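Local structure of transcriptional regulator, LacI family (Lactobacillus brevis, 3JY6) at residues Arg36-Val41 / Gly63-Ile68; Arg57-Arg62 / Gln84-Val89; Arg171-Ile176 / Pro198-Ser203; Leu188-Leu193 / Asp220-Met225; Pro236-Ala241 / Met261-Lys266. The protein probably regulates transcription by binding cis-regulatory DNA as a LacI-family transcription factor. All coordinates share one frame; numbering follows the deposited sequence.

Interaction 1: Arg36-Val41 / Gly63-Ile68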
# COMPACT_ATOMS: atom_id res chain seq x y z
N ARG A 36 -8.75 11.06 21.26
CA ARG A 36 -8.28 11.28 22.61
C ARG A 36 -6.88 11.88 22.73
O ARG A 36 -6.24 11.79 23.78
CB ARG A 36 -8.37 9.97 23.41
CG ARG A 36 -9.79 9.43 23.48
CD ARG A 36 -9.93 8.35 24.54
NE ARG A 36 -11.24 7.69 24.48
CZ ARG A 36 -11.58 6.66 25.26
NH1 ARG A 36 -10.72 6.19 26.15
NH2 ARG A 36 -12.78 6.10 25.15
N GLY A 37 -6.40 12.50 21.66
CA GLY A 37 -5.09 13.13 21.70
C GLY A 37 -3.89 12.23 21.50
O GLY A 37 -2.75 12.67 21.57
N TYR A 38 -4.15 10.95 21.25
CA TYR A 38 -3.06 10.02 21.03
C TYR A 38 -2.70 10.00 19.54
O TYR A 38 -3.52 10.29 18.67
CB TYR A 38 -3.48 8.63 21.53
CG TYR A 38 -3.39 8.52 23.05
CD1 TYR A 38 -2.18 8.24 23.68
CD2 TYR A 38 -4.51 8.74 23.84
CE1 TYR A 38 -2.08 8.19 25.08
CE2 TYR A 38 -4.43 8.69 25.25
CZ TYR A 38 -3.20 8.42 25.86
OH TYR A 38 -3.08 8.40 27.24
N ILE A 39 -1.44 9.69 19.26
CA ILE A 39 -0.99 9.67 17.88
C ILE A 39 -0.35 8.34 17.50
O ILE A 39 0.62 7.92 18.12
CB ILE A 39 0.02 10.79 17.65
CG1 ILE A 39 -0.64 12.12 17.96
CG2 ILE A 39 0.51 10.77 16.20
CD1 ILE A 39 0.29 13.28 17.90
N GLY A 40 -0.92 7.70 16.49
CA GLY A 40 -0.38 6.44 16.03
C GLY A 40 0.91 6.70 15.26
O GLY A 40 1.02 7.68 14.52
N VAL A 41 1.89 5.83 15.47
CA VAL A 41 3.18 5.93 14.81
C VAL A 41 3.38 4.58 14.13
O VAL A 41 3.30 3.54 14.79
CB VAL A 41 4.29 6.16 15.84
CG1 VAL A 41 5.63 6.13 15.15
CG2 VAL A 41 4.09 7.50 16.57
N GLY A 63 10.13 6.01 25.01
CA GLY A 63 8.90 6.33 25.70
C GLY A 63 7.65 6.43 24.84
O GLY A 63 7.16 7.53 24.57
N PHE A 64 7.16 5.30 24.37
CA PHE A 64 5.92 5.30 23.61
C PHE A 64 4.94 4.84 24.67
O PHE A 64 5.33 4.14 25.60
CB PHE A 64 5.99 4.32 22.43
CG PHE A 64 6.64 4.90 21.20
CD1 PHE A 64 8.03 4.98 21.10
CD2 PHE A 64 5.87 5.43 20.17
CE1 PHE A 64 8.63 5.59 19.98
CE2 PHE A 64 6.46 6.03 19.05
CZ PHE A 64 7.84 6.12 18.95
N ASP A 65 3.67 5.22 24.57
CA ASP A 65 2.73 4.82 25.61
C ASP A 65 1.94 3.55 25.35
O ASP A 65 1.14 3.14 26.18
CB ASP A 65 1.76 5.95 25.92
CG ASP A 65 2.45 7.18 26.51
OD1 ASP A 65 3.61 7.06 26.97
OD2 ASP A 65 1.84 8.26 26.52
N GLY A 66 2.19 2.91 24.21
CA GLY A 66 1.47 1.69 23.90
C GLY A 66 1.99 1.02 22.64
O GLY A 66 2.67 1.64 21.82
N LEU A 67 1.65 -0.26 22.49
CA LEU A 67 2.08 -1.03 21.35
C LEU A 67 0.93 -1.83 20.76
O LEU A 67 0.25 -2.56 21.46
CB LEU A 67 3.21 -2.00 21.76
CG LEU A 67 3.65 -3.05 20.73
CD1 LEU A 67 4.19 -2.34 19.50
CD2 LEU A 67 4.71 -3.96 21.31
N ILE A 68 0.71 -1.65 19.46
CA ILE A 68 -0.30 -2.42 18.77
C ILE A 68 0.54 -3.30 17.85
O ILE A 68 1.29 -2.81 17.00
CB ILE A 68 -1.27 -1.54 17.98
CG1 ILE A 68 -2.01 -0.60 18.95
CG2 ILE A 68 -2.25 -2.41 17.23
CD1 ILE A 68 -3.08 0.25 18.32
O HOH W 1 -0.77 8.26 28.39

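Interaction 2: Arg57-Arg62 / Gln84-Val89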
# COMPACT_ATOMS: atom_id res chain seq x y z
N ARG A 57 13.13 -2.54 20.62
CA ARG A 57 14.13 -2.00 21.55
C ARG A 57 14.12 -0.48 21.49
O ARG A 57 14.39 0.19 22.48
CB ARG A 57 15.53 -2.51 21.22
CG ARG A 57 15.77 -4.00 21.53
CD ARG A 57 17.23 -4.37 21.23
NE ARG A 57 17.35 -5.56 20.40
CZ ARG A 57 17.31 -6.81 20.85
NH1 ARG A 57 17.15 -7.05 22.15
NH2 ARG A 57 17.44 -7.82 20.00
N ALA A 58 13.79 0.05 20.32
CA ALA A 58 13.72 1.49 20.13
C ALA A 58 12.44 2.01 20.77
O ALA A 58 12.42 3.05 21.42
CB ALA A 58 13.74 1.84 18.64
N ILE A 59 11.36 1.27 20.56
CA ILE A 59 10.06 1.66 21.11
C ILE A 59 10.07 1.73 22.64
O ILE A 59 9.38 2.57 23.23
CB ILE A 59 8.99 0.68 20.60
CG1 ILE A 59 8.74 0.97 19.11
CG2 ILE A 59 7.72 0.80 21.44
CD1 ILE A 59 8.04 -0.12 18.36
N GLY A 60 10.84 0.85 23.27
CA GLY A 60 10.91 0.85 24.71
C GLY A 60 11.86 1.89 25.30
O GLY A 60 11.73 2.24 26.47
N SER A 61 12.81 2.38 24.49
CA SER A 61 13.78 3.37 24.97
C SER A 61 13.59 4.78 24.44
O SER A 61 14.55 5.56 24.37
CB SER A 61 15.20 2.92 24.62
OG SER A 61 15.41 2.99 23.22
N ARG A 62 12.35 5.11 24.07
CA ARG A 62 12.01 6.44 23.56
C ARG A 62 10.71 6.89 24.21
O ARG A 62 10.23 8.01 23.99
CB ARG A 62 11.84 6.40 22.03
CG ARG A 62 13.08 6.82 21.26
CD ARG A 62 13.26 8.34 21.33
NE ARG A 62 14.33 8.81 20.47
CZ ARG A 62 14.51 10.08 20.12
NH1 ARG A 62 13.68 11.02 20.57
NH2 ARG A 62 15.52 10.42 19.34
N GLN A 84 6.77 -5.22 29.86
CA GLN A 84 5.44 -4.75 30.21
C GLN A 84 5.41 -3.30 30.68
O GLN A 84 4.58 -2.92 31.50
CB GLN A 84 4.82 -5.66 31.27
CG GLN A 84 4.39 -7.02 30.73
CD GLN A 84 3.63 -7.84 31.75
OE1 GLN A 84 2.73 -7.33 32.41
NE2 GLN A 84 3.97 -9.13 31.86
N GLN A 85 6.32 -2.49 30.16
CA GLN A 85 6.33 -1.09 30.53
C GLN A 85 5.09 -0.43 29.92
O GLN A 85 4.56 0.54 30.47
CB GLN A 85 7.61 -0.41 30.01
CG GLN A 85 7.66 -0.25 28.51
CD GLN A 85 8.93 0.42 28.04
OE1 GLN A 85 9.98 -0.22 27.90
NE2 GLN A 85 8.85 1.73 27.80
N MET A 86 4.61 -0.96 28.80
CA MET A 86 3.45 -0.38 28.15
C MET A 86 2.40 -1.41 27.75
O MET A 86 2.73 -2.56 27.47
CB MET A 86 3.89 0.41 26.90
CG MET A 86 4.37 -0.45 25.73
SD MET A 86 5.09 0.47 24.33
CE MET A 86 6.72 0.92 25.02
N PRO A 87 1.13 -1.00 27.74
CA PRO A 87 0.07 -1.93 27.35
C PRO A 87 0.27 -2.40 25.91
O PRO A 87 0.84 -1.67 25.09
CB PRO A 87 -1.21 -1.11 27.54
CG PRO A 87 -0.74 0.33 27.36
CD PRO A 87 0.59 0.32 28.10
N VAL A 88 -0.19 -3.61 25.62
CA VAL A 88 -0.04 -4.19 24.29
C VAL A 88 -1.34 -4.79 23.79
O VAL A 88 -2.12 -5.33 24.58
CB VAL A 88 1.01 -5.34 24.30
CG1 VAL A 88 1.21 -5.90 22.90
CG2 VAL A 88 2.36 -4.83 24.87
N VAL A 89 -1.58 -4.68 22.49
CA VAL A 89 -2.75 -5.28 21.86
C VAL A 89 -2.22 -5.89 20.57
O VAL A 89 -1.47 -5.25 19.85
CB VAL A 89 -3.87 -4.26 21.50
CG1 VAL A 89 -5.01 -4.97 20.78
CG2 VAL A 89 -4.42 -3.62 22.75

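Interaction 3: Arg171-Ile176 / Pro198-Ser203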
# COMPACT_ATOMS: atom_id res chain seq x y z
N ARG A 171 2.76 -23.60 -12.31
CA ARG A 171 2.19 -24.63 -11.44
C ARG A 171 0.70 -24.39 -11.19
O ARG A 171 -0.11 -25.32 -11.23
CB ARG A 171 2.95 -24.66 -10.12
CG ARG A 171 2.35 -25.58 -9.06
CD ARG A 171 2.31 -27.05 -9.49
NE ARG A 171 1.86 -27.90 -8.39
CZ ARG A 171 1.81 -29.23 -8.44
NH1 ARG A 171 2.18 -29.87 -9.54
NH2 ARG A 171 1.40 -29.91 -7.37
N LEU A 172 0.33 -23.14 -10.92
CA LEU A 172 -1.07 -22.80 -10.66
C LEU A 172 -1.92 -23.21 -11.85
O LEU A 172 -3.00 -23.79 -11.69
CB LEU A 172 -1.20 -21.29 -10.42
CG LEU A 172 -2.61 -20.74 -10.16
CD1 LEU A 172 -3.11 -21.24 -8.82
CD2 LEU A 172 -2.58 -19.22 -10.17
N THR A 173 -1.43 -22.91 -13.04
CA THR A 173 -2.10 -23.24 -14.28
C THR A 173 -2.19 -24.76 -14.44
O THR A 173 -3.11 -25.27 -15.07
CB THR A 173 -1.35 -22.64 -15.47
OG1 THR A 173 -1.56 -21.22 -15.48
CG2 THR A 173 -1.81 -23.25 -16.78
N GLN A 174 -1.23 -25.47 -13.86
CA GLN A 174 -1.20 -26.92 -13.95
C GLN A 174 -2.27 -27.52 -13.04
O GLN A 174 -3.04 -28.40 -13.45
CB GLN A 174 0.19 -27.44 -13.56
CG GLN A 174 0.37 -28.93 -13.71
CD GLN A 174 1.74 -29.37 -13.25
OE1 GLN A 174 2.76 -28.90 -13.75
NE2 GLN A 174 1.77 -30.28 -12.27
N LEU A 175 -2.33 -27.03 -11.81
CA LEU A 175 -3.29 -27.51 -10.82
C LEU A 175 -4.74 -27.17 -11.19
O LEU A 175 -5.65 -27.97 -10.99
CB LEU A 175 -2.97 -26.94 -9.45
CG LEU A 175 -1.72 -27.42 -8.70
CD1 LEU A 175 -1.46 -26.53 -7.50
CD2 LEU A 175 -1.93 -28.86 -8.24
N ILE A 176 -4.95 -25.97 -11.72
CA ILE A 176 -6.29 -25.54 -12.11
C ILE A 176 -6.85 -26.38 -13.25
O ILE A 176 -8.03 -26.72 -13.29
CB ILE A 176 -6.28 -24.06 -12.58
CG1 ILE A 176 -6.10 -23.12 -11.39
CG2 ILE A 176 -7.58 -23.73 -13.32
CD1 ILE A 176 -6.05 -21.66 -11.78
N PRO A 198 -4.71 -11.69 -12.29
CA PRO A 198 -5.02 -10.83 -13.44
C PRO A 198 -4.75 -11.42 -14.83
O PRO A 198 -5.58 -11.29 -15.72
CB PRO A 198 -4.19 -9.58 -13.16
CG PRO A 198 -4.31 -9.46 -11.68
CD PRO A 198 -4.07 -10.90 -11.21
N ASN A 199 -3.60 -12.07 -15.02
CA ASN A 199 -3.30 -12.65 -16.32
C ASN A 199 -4.17 -13.87 -16.61
O ASN A 199 -4.42 -14.20 -17.77
CB ASN A 199 -1.82 -13.02 -16.43
CG ASN A 199 -0.94 -11.83 -16.77
OD1 ASN A 199 -0.09 -11.92 -17.66
ND2 ASN A 199 -1.15 -10.72 -16.08
N LEU A 200 -4.64 -14.55 -15.57
CA LEU A 200 -5.51 -15.70 -15.77
C LEU A 200 -6.92 -15.21 -16.14
O LEU A 200 -7.73 -15.97 -16.68
CB LEU A 200 -5.53 -16.57 -14.51
CG LEU A 200 -4.48 -17.68 -14.46
CD1 LEU A 200 -3.08 -17.11 -14.72
CD2 LEU A 200 -4.53 -18.38 -13.11
N ILE A 201 -7.20 -13.94 -15.87
CA ILE A 201 -8.50 -13.37 -16.22
C ILE A 201 -8.40 -12.82 -17.63
O ILE A 201 -9.36 -12.84 -18.39
CB ILE A 201 -8.90 -12.21 -15.28
CG1 ILE A 201 -9.11 -12.73 -13.86
CG2 ILE A 201 -10.16 -11.52 -15.82
CD1 ILE A 201 -9.42 -11.65 -12.84
N ILE A 202 -7.22 -12.32 -17.96
CA ILE A 202 -6.97 -11.75 -19.27
C ILE A 202 -6.69 -12.84 -20.31
O ILE A 202 -7.02 -12.68 -21.48
CB ILE A 202 -5.82 -10.73 -19.19
CG1 ILE A 202 -6.33 -9.48 -18.45
CG2 ILE A 202 -5.31 -10.37 -20.58
CD1 ILE A 202 -5.25 -8.50 -18.03
N SER A 203 -6.09 -13.95 -19.89
CA SER A 203 -5.79 -15.04 -20.82
C SER A 203 -7.02 -15.90 -21.07
O SER A 203 -7.04 -16.71 -21.99
CB SER A 203 -4.65 -15.91 -20.28
OG SER A 203 -5.04 -16.62 -19.13

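Interaction 4: Leu188-Leu193 / Asp220-Met225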
# COMPACT_ATOMS: atom_id res chain seq x y z
N LEU A 188 -4.96 -17.34 -0.25
CA LEU A 188 -5.03 -17.12 1.19
C LEU A 188 -4.46 -15.77 1.60
O LEU A 188 -4.65 -15.33 2.72
CB LEU A 188 -4.30 -18.25 1.92
CG LEU A 188 -5.19 -19.36 2.48
CD1 LEU A 188 -6.27 -19.76 1.48
CD2 LEU A 188 -4.31 -20.53 2.86
N LYS A 189 -3.78 -15.11 0.67
CA LYS A 189 -3.18 -13.81 0.95
C LYS A 189 -3.39 -12.89 -0.24
O LYS A 189 -3.31 -13.31 -1.39
CB LYS A 189 -1.68 -13.96 1.25
CG LYS A 189 -1.03 -12.70 1.80
CD LYS A 189 0.45 -12.89 2.12
CE LYS A 189 1.06 -11.61 2.71
NZ LYS A 189 2.52 -11.75 3.05
N GLU A 190 -3.64 -11.62 0.05
CA GLU A 190 -3.89 -10.63 -0.98
C GLU A 190 -2.83 -10.55 -2.10
O GLU A 190 -3.18 -10.51 -3.29
CB GLU A 190 -4.10 -9.26 -0.32
CG GLU A 190 -4.46 -8.14 -1.28
CD GLU A 190 -5.39 -7.10 -0.67
OE1 GLU A 190 -5.12 -6.60 0.45
OE2 GLU A 190 -6.39 -6.76 -1.32
N ARG A 191 -1.55 -10.52 -1.74
CA ARG A 191 -0.49 -10.40 -2.74
C ARG A 191 -0.53 -11.45 -3.84
O ARG A 191 -0.30 -11.14 -5.01
CB ARG A 191 0.89 -10.44 -2.06
CG ARG A 191 1.13 -11.66 -1.21
CD ARG A 191 2.48 -11.55 -0.51
NE ARG A 191 3.58 -11.50 -1.47
CZ ARG A 191 4.86 -11.37 -1.14
NH1 ARG A 191 5.22 -11.28 0.13
NH2 ARG A 191 5.79 -11.32 -2.09
N TRP A 192 -0.82 -12.69 -3.47
CA TRP A 192 -0.88 -13.77 -4.44
C TRP A 192 -2.04 -13.57 -5.41
O TRP A 192 -1.91 -13.85 -6.60
CB TRP A 192 -1.01 -15.11 -3.71
CG TRP A 192 0.16 -15.39 -2.79
CD1 TRP A 192 0.12 -15.97 -1.56
CD2 TRP A 192 1.54 -15.09 -3.03
NE1 TRP A 192 1.38 -16.05 -1.01
CE2 TRP A 192 2.27 -15.51 -1.90
CE3 TRP A 192 2.24 -14.50 -4.10
CZ2 TRP A 192 3.67 -15.35 -1.79
CZ3 TRP A 192 3.63 -14.34 -3.99
CH2 TRP A 192 4.32 -14.77 -2.85
N LEU A 193 -3.17 -13.07 -4.90
CA LEU A 193 -4.32 -12.83 -5.76
C LEU A 193 -3.97 -11.71 -6.73
O LEU A 193 -4.28 -11.78 -7.92
CB LEU A 193 -5.54 -12.47 -4.90
CG LEU A 193 -6.93 -12.41 -5.54
CD1 LEU A 193 -7.99 -12.70 -4.50
CD2 LEU A 193 -7.16 -11.03 -6.17
N ASP A 220 -9.60 -2.34 -3.51
CA ASP A 220 -10.73 -2.13 -4.41
C ASP A 220 -10.46 -2.41 -5.87
O ASP A 220 -11.24 -3.07 -6.54
CB ASP A 220 -11.22 -0.68 -4.34
CG ASP A 220 -11.27 -0.13 -2.94
OD1 ASP A 220 -12.09 -0.62 -2.14
OD2 ASP A 220 -10.49 0.80 -2.64
N PHE A 221 -9.36 -1.89 -6.40
CA PHE A 221 -9.15 -2.10 -7.83
C PHE A 221 -9.25 -3.52 -8.37
O PHE A 221 -9.55 -3.71 -9.55
CB PHE A 221 -7.86 -1.42 -8.29
CG PHE A 221 -6.66 -1.81 -7.52
CD1 PHE A 221 -5.95 -2.95 -7.88
CD2 PHE A 221 -6.22 -1.02 -6.46
CE1 PHE A 221 -4.80 -3.35 -7.19
CE2 PHE A 221 -5.07 -1.39 -5.75
CZ PHE A 221 -4.34 -2.56 -6.12
N ILE A 222 -9.04 -4.55 -7.55
CA ILE A 222 -9.20 -5.89 -8.13
C ILE A 222 -10.67 -6.15 -8.18
O ILE A 222 -11.14 -6.97 -8.96
CB ILE A 222 -8.79 -7.00 -7.23
CG1 ILE A 222 -7.91 -6.43 -6.13
CG2 ILE A 222 -8.28 -8.15 -8.07
CD1 ILE A 222 -8.14 -7.19 -4.84
N ARG A 223 -11.40 -5.52 -7.27
CA ARG A 223 -12.84 -5.74 -7.20
C ARG A 223 -13.37 -5.62 -8.61
O ARG A 223 -14.09 -6.51 -9.11
CB ARG A 223 -13.50 -4.69 -6.27
N ARG A 224 -13.00 -4.52 -9.22
CA ARG A 224 -13.31 -4.18 -10.59
C ARG A 224 -12.47 -4.93 -11.55
O ARG A 224 -11.64 -4.33 -12.19
CB ARG A 224 -12.94 -2.75 -10.81
CG ARG A 224 -12.90 -2.01 -9.54
CD ARG A 224 -12.60 -0.59 -9.66
NE ARG A 224 -13.03 0.08 -8.45
CZ ARG A 224 -14.28 0.43 -8.19
NH1 ARG A 224 -15.22 0.18 -9.08
NH2 ARG A 224 -14.58 1.01 -7.07
N MET A 225 -12.66 -6.23 -11.72
CA MET A 225 -12.00 -6.89 -12.84
C MET A 225 -12.98 -7.55 -13.80
O MET A 225 -13.18 -7.06 -14.91
CB MET A 225 -10.82 -7.80 -12.45
CG MET A 225 -9.54 -7.02 -12.09
SD MET A 225 -8.00 -7.54 -12.85
CE MET A 225 -8.14 -6.80 -14.37

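Interaction 5: Pro236-Ala241 / Met261-Lys266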
# COMPACT_ATOMS: atom_id res chain seq x y z
N PRO A 236 -9.86 -4.44 7.49
CA PRO A 236 -8.68 -3.96 8.22
C PRO A 236 -8.82 -2.63 8.96
O PRO A 236 -8.27 -2.45 10.05
CB PRO A 236 -7.59 -3.93 7.14
CG PRO A 236 -8.38 -3.72 5.87
CD PRO A 236 -9.56 -4.63 6.07
N PHE A 237 -9.54 -1.68 8.37
CA PHE A 237 -9.73 -0.40 9.02
C PHE A 237 -10.47 -0.66 10.33
O PHE A 237 -10.12 -0.11 11.39
CB PHE A 237 -10.58 0.55 8.16
CG PHE A 237 -10.73 1.94 8.74
CD1 PHE A 237 -9.83 2.96 8.40
CD2 PHE A 237 -11.76 2.23 9.64
CE1 PHE A 237 -9.96 4.26 8.96
CE2 PHE A 237 -11.90 3.52 10.21
CZ PHE A 237 -10.99 4.53 9.86
N LEU A 238 -11.49 -1.51 10.26
CA LEU A 238 -12.29 -1.83 11.44
C LEU A 238 -11.49 -2.59 12.47
O LEU A 238 -11.63 -2.37 13.67
CB LEU A 238 -13.52 -2.64 11.03
CG LEU A 238 -14.50 -2.98 12.15
CD1 LEU A 238 -15.10 -1.70 12.70
CD2 LEU A 238 -15.59 -3.88 11.62
N MET A 239 -10.64 -3.51 12.02
CA MET A 239 -9.80 -4.28 12.94
C MET A 239 -8.83 -3.30 13.62
O MET A 239 -8.58 -3.38 14.83
CB MET A 239 -9.04 -5.37 12.17
CG MET A 239 -9.89 -6.56 11.66
SD MET A 239 -8.92 -7.83 10.78
CE MET A 239 -8.30 -8.79 12.12
N GLY A 240 -8.32 -2.35 12.84
CA GLY A 240 -7.39 -1.36 13.37
C GLY A 240 -8.07 -0.42 14.36
O GLY A 240 -7.49 -0.07 15.40
N ALA A 241 -9.29 -0.01 14.05
CA ALA A 241 -10.03 0.88 14.95
C ALA A 241 -10.45 0.14 16.24
O ALA A 241 -10.49 0.73 17.32
CB ALA A 241 -11.28 1.47 14.24
N MET A 261 -11.17 -10.53 20.33
CA MET A 261 -12.34 -9.86 19.82
C MET A 261 -12.37 -10.28 18.37
O MET A 261 -11.42 -10.01 17.62
CB MET A 261 -12.20 -8.34 19.94
CG MET A 261 -13.24 -7.56 19.16
SD MET A 261 -13.05 -5.80 19.45
CE MET A 261 -14.79 -5.25 19.34
N VAL A 262 -13.44 -10.95 17.98
CA VAL A 262 -13.56 -11.43 16.62
C VAL A 262 -14.32 -10.48 15.71
O VAL A 262 -15.47 -10.13 15.97
CB VAL A 262 -14.23 -12.83 16.58
CG1 VAL A 262 -15.60 -12.75 17.19
CG2 VAL A 262 -14.31 -13.35 15.16
N ILE A 263 -13.64 -10.06 14.64
CA ILE A 263 -14.22 -9.19 13.63
C ILE A 263 -14.46 -10.12 12.45
O ILE A 263 -13.53 -10.45 11.71
CB ILE A 263 -13.23 -8.07 13.22
CG1 ILE A 263 -12.91 -7.18 14.43
CG2 ILE A 263 -13.83 -7.25 12.08
CD1 ILE A 263 -14.09 -6.43 14.99
N PRO A 264 -15.70 -10.58 12.26
CA PRO A 264 -16.00 -11.48 11.15
C PRO A 264 -15.69 -10.91 9.76
O PRO A 264 -16.00 -9.76 9.46
CB PRO A 264 -17.48 -11.77 11.33
CG PRO A 264 -17.98 -10.51 11.97
CD PRO A 264 -16.93 -10.23 12.99
N ALA A 265 -15.04 -11.73 8.94
CA ALA A 265 -14.72 -11.31 7.59
C ALA A 265 -16.03 -11.36 6.81
O ALA A 265 -16.98 -12.03 7.22
CB ALA A 265 -13.70 -12.26 6.96
N LYS A 266 -16.08 -10.65 5.69
CA LYS A 266 -17.26 -10.65 4.86
C LYS A 266 -16.96 -11.10 3.44
O LYS A 266 -16.04 -10.60 2.79
CB LYS A 266 -17.89 -9.24 4.84
CG LYS A 266 -18.26 -8.68 6.20
CD LYS A 266 -19.07 -9.69 7.04
CE LYS A 266 -19.56 -9.08 8.35
NZ LYS A 266 -18.47 -8.44 9.15

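Interaction 1: Arg36-Val41 / Gly63-Ile68
Val41 and Phe64 meet across strand 9-14, which lies between strands 39-44 and 66-70 in the parallel, Rossmann-like sheet of one lobe of the periplasmic-binding-protein fold. From Val41 CB outward, every atom faces the same ring carbon: CB is 3.9 Å from Phe64 CE2, CG1 4.0 Å, and CG2, which comes closest, 3.7 Å. CG2 lies in the ring plane, so the valine abuts the edge of the phenyl group, and the two side chains cross at about a right angle. Leu9 touches both, and Leu9 of the second subunit also reaches Phe64, which ties this apolar patch to the dimer.

Tyr38 follows Gly37, whose positive phi completes the Schellman motif ending helix 20-34. Its ring stands 74° from the Asp65 carboxylate and also makes a cation-pi contact with Lys8. Ser6 OG and Lys8 N hydrogen-bond to Asp65 OD2. The water 2.6 Å from Tyr38 OH donates to Asp65 OD2 over 3.2 Å.

Interaction 2: Arg57-Arg62 / Gln84-Val89
Met86 reaches Ile59 through two bends: chi1 of 71° sets CG between the backbone N and the carbonyl carbon, and chi3 of 75° folds CE round toward the helix end. Such a meeting belongs to the repeating beta-alpha-beta crossovers of the periplasmic-binding-protein lobe: residues 57-62 close helix 49-60, and residues 84-89 run from the turn after helix 75-82 into strand 88-91. The thioether comes at the isoleucine across its branch, the two side chains at about a right angle. Met86 CE is 3.7 Å from Ile59 CG2, while SD sits a little farther off, at 3.9 Å. Met86 CE also lies 3.6 Å from Ile59 O, a carbonyl that is buried here without any polar partner in the model. Ile59 also packs on Phe64 and on Ala11 and Ile13 of strand 9-14.

Gln85 takes the same first torsion and then stretches out, bringing its amide beside the Gly60 peptide, on the exposed side of the contact. Beyond the helix, Arg62 NH2 makes a salt bridge with Asp65 of the second subunit. The last turn is tied back on itself by Ser61 OG, which donates to a lone pair of Arg57 O in the carbonyl plane, over 3.1 Å.

Interaction 3: Arg171-Ile176 / Pro198-Ser203
Leu172 and Ile176 meet Leu200 through aliphatic groups; the flat group beside them is the guanidinium of Arg171, which has Leu175 CD2 3.5 Å above one face, offset toward its rim. Across the contact it is chiefly methyl groups that meet. Leu200 CD2 is the shared point: Leu172 CD2 comes to 3.6 Å of it, the side chains crossing obliquely, and Ile176 CD1 approaches tip to tip at 3.9 Å. Leu172 gets there with CG anti to its backbone N (chi1 179°), Ile176 with CG1 anti to the carbonyl carbon.

The axes of segments 171-176 and 198-202 cross at -55° and come no closer than 12.2 Å, so the bridging falls to these long side chains. Helix 165-177 flanks the parallel sheet of the second lobe of the binding-protein fold, Leu172 and Ile176 resting on Val127 of strand 125-131, while Leu200 also touches Leu205 and Ile206. Asn199 and Ile201 touch the second subunit. With no hydrogen bond between the segments, cohesion is essentially apolar, from dispersion and the burial of the branched chains.

Interaction 4: Leu188-Leu193 / Asp220-Met225
Glu190 OE2 is held by backbone amides just before residues 220-225: Thr219 N hydrogen-bonds to it and Asp218 N adds a weak bond. Glu190 OE2 also lies 4.0 Å from Ile222 CD1, so the carboxylate is polar on one approach and touches a methyl on another. CG anti to the backbone N (chi1 -176°), followed by a bend at chi2 of 147°, carries the acid from the first turn of helix 190-196 toward the loop.

One turn on, Leu193 carries the apolar half. Its CD2 comes to 3.6 Å of Ile222 CG2 and 4.2 Å of Ile222 CD1, slotting against both branches of the isoleucine as the side chains cross at a slant. Ile222 also touches Ala217 and Leu194. The torsions of Ile222 are far from staggered, Arg223 is truncated and residues 226-227 are missing, so finer detail deserves caution.

In the fold, helix 190-196 follows strand 183-187 of the second lobe's parallel sheet, and the loop follows strand 211-215. Next to Glu190 in sequence, Lys189 and Arg191 both make salt bridges to Glu160, and Arg191 CG covers the centre of one face of the Trp192 ring. Chemically, one sound and one weak N-H bond hold the acid while a methyl group of Ile222 lies against it; the N-H donors and the helix start would probably favour the negative charge on Glu190.

Interaction 5: Pro236-Ala241 / Met261-Lys266
Between the two segments, the apolar contacts converge on Ile263. Its CG2 lies 3.8 Å from Leu238 CD2, the two side chains meeting at a slant, and Met239 CG is 4.0 Å from both Ile263 CB and Ile263 CG2. Met239 and Ile263 slide past each other in opposite directions; chi1 of -71° on the methionine places CG anti to its carbonyl carbon, and the chain then bends at SD. Ser242, a turn further along the helix, touches Ile263 as well.

The place is consistent with a crossover of the periplasmic-binding-protein fold: residues 261-266 leave strand 260-262, at an edge of the first lobe's parallel sheet, and enter strand 266-268, which pairs antiparallel with 231-233, while helix 236-251 begins nearby.

Polar bonds shape the crossing itself. Ile263 pairs by backbone with Val104, Lys266 with Thr233, and Asp106 OD1 accepts from Ala265 N. Lys266 curls back so that NZ donates to Pro264 O at 2.8 Å, from 41° out of the carbonyl plane.

Along the chain, interactions 1 and 2 interleave, then 3 and 4 interleave, and interaction 5 comes last. The first two lie about 10 Å apart between centres and share the six-stranded parallel sheet, where strands 66-70 and 88-91 are neighbours joined by backbone bonds of Leu67. Interactions 3 and 4, about 14 Å apart between centres, belong to the other lobe and to the consecutive helices 190-196 and 198-202. Between the pairs, centres of interactions 1 and 3 are about 44 Å apart. Interaction 5 sits between, about 20 Å from interaction 1 and about 18 Å from interaction 4, centre to centre. Both lobes touch the second subunit, so the dimer spans the two-lobed chain.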